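PDB 3P5M: enoyl-CoA hydratase/isomerase from Mycobacterium avium, which probably hydrates or isomerises enoyl-CoA thioesters, as a member of the crotonase superfamily. Local coordinates for residues A102-G107 with Y124-F129. Residues are numbered along the deposited sequence; the frame is centred on the assembly and turned at random.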
ATOM      1  N   ALA B 102      20.320   6.430  12.915  1.00 12.03           N
ATOM      2  CA  ALA B 102      19.737   5.670  14.029  1.00 10.74           C
ATOM      3  C   ALA B 102      19.050   6.559  15.064  1.00 10.26           C
ATOM      4  O   ALA B 102      19.625   7.558  15.509  1.00 11.10           O
ATOM      5  CB  ALA B 102      20.826   4.778  14.697  1.00  9.99           C
ATOM      6  N   ALA B 103      17.820   6.187  15.423  1.00  9.20           N
ATOM      7  CA  ALA B 103      17.104   6.700  16.634  1.00  8.56           C
ATOM      8  C   ALA B 103      16.751   5.456  17.431  1.00  8.55           C
ATOM      9  O   ALA B 103      15.787   4.805  17.125  1.00  8.45           O
ATOM     10  CB  ALA B 103      15.834   7.458  16.251  1.00  8.43           C
ATOM     11  N   VAL B 104      17.575   5.124  18.424  1.00  8.70           N
ATOM     12  CA  VAL B 104      17.596   3.826  19.084  1.00 10.02           C
ATOM     13  C   VAL B 104      17.434   4.023  20.587  1.00 10.98           C
ATOM     14  O   VAL B 104      18.021   4.942  21.178  1.00  9.80           O
ATOM     15  CB  VAL B 104      18.981   3.110  18.836  1.00 10.52           C
ATOM     16  CG1 VAL B 104      19.070   1.766  19.553  1.00 11.04           C
ATOM     17  CG2 VAL B 104      19.252   2.951  17.335  1.00 10.80           C
ATOM     18  N   GLY B 105      16.655   3.135  21.199  1.00 11.32           N
ATOM     19  CA  GLY B 105      16.437   3.205  22.638  1.00 12.32           C
ATOM     20  C   GLY B 105      15.790   4.519  22.994  1.00 11.53           C
ATOM     21  O   GLY B 105      14.792   4.893  22.373  1.00 12.40           O
ATOM     22  N   PHE B 106      16.353   5.228  23.969  1.00 10.96           N
ATOM     23  CA  PHE B 106      15.879   6.595  24.272  1.00 10.44           C
ATOM     24  C   PHE B 106      15.918   7.573  23.074  1.00  9.80           C
ATOM     25  O   PHE B 106      15.181   8.556  23.056  1.00  9.31           O
ATOM     26  CB  PHE B 106      16.650   7.242  25.438  1.00  9.68           C
ATOM     27  CG  PHE B 106      16.194   8.650  25.722  1.00 10.02           C
ATOM     28  CD1 PHE B 106      14.983   8.877  26.378  1.00 10.54           C
ATOM     29  CD2 PHE B 106      16.908   9.737  25.252  1.00 10.21           C
ATOM     30  CE1 PHE B 106      14.523  10.154  26.596  1.00 10.52           C
ATOM     31  CE2 PHE B 106      16.453  11.028  25.482  1.00 10.39           C
ATOM     32  CZ  PHE B 106      15.270  11.231  26.164  1.00  9.94           C
ATOM     33  N   GLY B 107      16.789   7.334  22.098  1.00  9.79           N
ATOM     34  CA  GLY B 107      16.779   8.140  20.855  1.00  9.39           C
ATOM     35  C   GLY B 107      15.457   8.060  20.106  1.00  8.80           C
ATOM     36  O   GLY B 107      15.030   9.020  19.455  1.00  8.44           O
ATOM     37  N   TYR B 124      16.034   5.165  10.877  1.00  8.45           N
ATOM     38  CA  TYR B 124      15.225   4.096  11.485  1.00  8.77           C
ATOM     39  C   TYR B 124      15.030   4.274  12.989  1.00  9.10           C
ATOM     40  O   TYR B 124      15.778   5.014  13.661  1.00  8.82           O
ATOM     41  CB  TYR B 124      15.833   2.712  11.211  1.00  8.46           C
ATOM     42  CG  TYR B 124      17.194   2.492  11.803  1.00  8.59           C
ATOM     43  CD1 TYR B 124      17.337   1.893  13.060  1.00  9.58           C
ATOM     44  CD2 TYR B 124      18.347   2.866  11.115  1.00  8.70           C
ATOM     45  CE1 TYR B 124      18.586   1.650  13.605  1.00 11.54           C
ATOM     46  CE2 TYR B 124      19.630   2.626  11.658  1.00 10.96           C
ATOM     47  CZ  TYR B 124      19.724   2.019  12.889  1.00 11.60           C
ATOM     48  OH  TYR B 124      20.940   1.775  13.426  1.00 17.54           O
ATOM     49  N   PHE B 125      14.039   3.547  13.502  1.00 10.09           N
ATOM     50  CA  PHE B 125      13.533   3.692  14.869  1.00 10.27           C
ATOM     51  C   PHE B 125      13.549   2.300  15.453  1.00 11.21           C
ATOM     52  O   PHE B 125      13.092   1.332  14.820  1.00 11.78           O
ATOM     53  CB  PHE B 125      12.124   4.286  14.816  1.00 10.77           C
ATOM     54  CG  PHE B 125      12.073   5.637  14.141  1.00 10.12           C
ATOM     55  CD1 PHE B 125      12.134   6.820  14.894  1.00  9.55           C
ATOM     56  CD2 PHE B 125      12.031   5.731  12.773  1.00 10.37           C
ATOM     57  CE1 PHE B 125      12.130   8.062  14.273  1.00  9.62           C
ATOM     58  CE2 PHE B 125      12.031   6.952  12.136  1.00  8.83           C
ATOM     59  CZ  PHE B 125      12.072   8.134  12.885  1.00 11.38           C
ATOM     60  N   GLN B 126      14.123   2.160  16.644  1.00 10.66           N
ATOM     61  CA  GLN B 126      14.350   0.833  17.149  1.00 10.90           C
ATOM     62  C   GLN B 126      14.439   0.841  18.674  1.00 10.96           C
ATOM     63  O   GLN B 126      15.157   1.648  19.251  1.00 11.33           O
ATOM     64  CB  GLN B 126      15.664   0.286  16.587  1.00  9.94           C
ATOM     65  CG  GLN B 126      15.972  -1.170  17.008  1.00 10.07           C
ATOM     66  CD  GLN B 126      17.429  -1.591  16.693  1.00 13.46           C
ATOM     67  OE1 GLN B 126      18.299  -0.746  16.554  1.00 10.60           O
ATOM     68  NE2 GLN B 126      17.675  -2.899  16.580  1.00 11.05           N
ATOM     69  N   LEU B 127      13.710  -0.077  19.297  1.00 10.85           N
ATOM     70  CA  LEU B 127      13.802  -0.292  20.753  1.00 11.87           C
ATOM     71  C   LEU B 127      14.788  -1.445  20.970  1.00 12.90           C
ATOM     72  O   LEU B 127      14.397  -2.609  21.159  1.00 12.11           O
ATOM     73  CB  LEU B 127      12.422  -0.591  21.342  1.00 10.67           C
ATOM     74  CG  LEU B 127      11.328   0.462  21.132  1.00  9.10           C
ATOM     75  CD1 LEU B 127       9.987   0.035  21.782  1.00  8.32           C
ATOM     76  CD2 LEU B 127      11.765   1.834  21.663  1.00 12.46           C
ATOM     77  N   ALA B 128      16.076  -1.132  20.880  1.00 14.04           N
ATOM     78  CA  ALA B 128      17.083  -2.185  21.003  1.00 16.80           C
ATOM     79  C   ALA B 128      17.338  -2.603  22.451  1.00 18.40           C
ATOM     80  O   ALA B 128      18.185  -3.447  22.692  1.00 21.01           O
ATOM     81  CB  ALA B 128      18.398  -1.796  20.319  1.00 16.01           C
ATOM     82  N   PHE B 129      16.604  -2.056  23.410  1.00 19.45           N
ATOM     83  CA  PHE B 129      16.947  -2.293  24.807  1.00 20.97           C
ATOM     84  C   PHE B 129      17.003  -3.784  25.137  1.00 20.48           C
ATOM     85  O   PHE B 129      17.935  -4.232  25.805  1.00 20.25           O
ATOM     86  CB  PHE B 129      15.953  -1.625  25.778  1.00 21.89           C
ATOM     87  CG  PHE B 129      15.501  -0.233  25.393  1.00 24.67           C
ATOM     88  CD1 PHE B 129      16.004   0.884  26.078  1.00 25.39           C
ATOM     89  CD2 PHE B 129      14.525  -0.035  24.397  1.00 24.31           C
ATOM     90  CE1 PHE B 129      15.580   2.156  25.765  1.00 23.67           C
ATOM     91  CE2 PHE B 129      14.074   1.247  24.088  1.00 26.28           C
ATOM     92  CZ  PHE B 129      14.604   2.360  24.783  1.00 25.63           C
TER
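A102 lies over one face of the Y124 ring, its CA 4.0 Å from the ring centroid and 20° off the normal, a CH-pi contact displaced toward the rim. The CB of A102 reaches the phenolic end, 3.3 Å from Y124 OH; the short alanine side chain lets A102 CA come down over the ring face. In Y124, chi1 (63°) sets CG between the backbone N and the carbonyl carbon; farther out, CZ as well as OH lies beside A102. V104 CG2 approaches the same ring obliquely, 4.0 Å from CE1. At the edge of the F129 ring, in its plane, sits L127 CB, while G105 and the N of F106 approach that ring obliquely; the closeness of G105 to it is doubtful.

Strands 102-104 and 124-126 run parallel, and helix 106-113 and strand 116-119 of the larger sheet connect them; such strand and helix crossovers are consistent with the spiral crotonase fold. A103 N donates to Y124 O (2.9 Å), Q126 N to A103 O (3.2 Å), and G105 N to Q126 O (2.9 Å). On its other side strand 102-104 bonds to C64 through A102 and V104.

The side chains of A102, V104, Y124 and Q126 share one face of this pairing, those of A103 and F125 the other, where A103 CB meets F125 CD1 at 4.0 Å. Beta-branched V104 suits an extended strand and uses both methyls: CG1, anti to the backbone N, packs on A128 CB at 3.7 Å, and CG2 also flanks Q126 OE1. The extended Q126 lies alongside V104, and its NE2 bonds to A160 O. G105, whose positive phi (61°) favours glycine, is the N-cap residue at the turn from strand into helix 106-113.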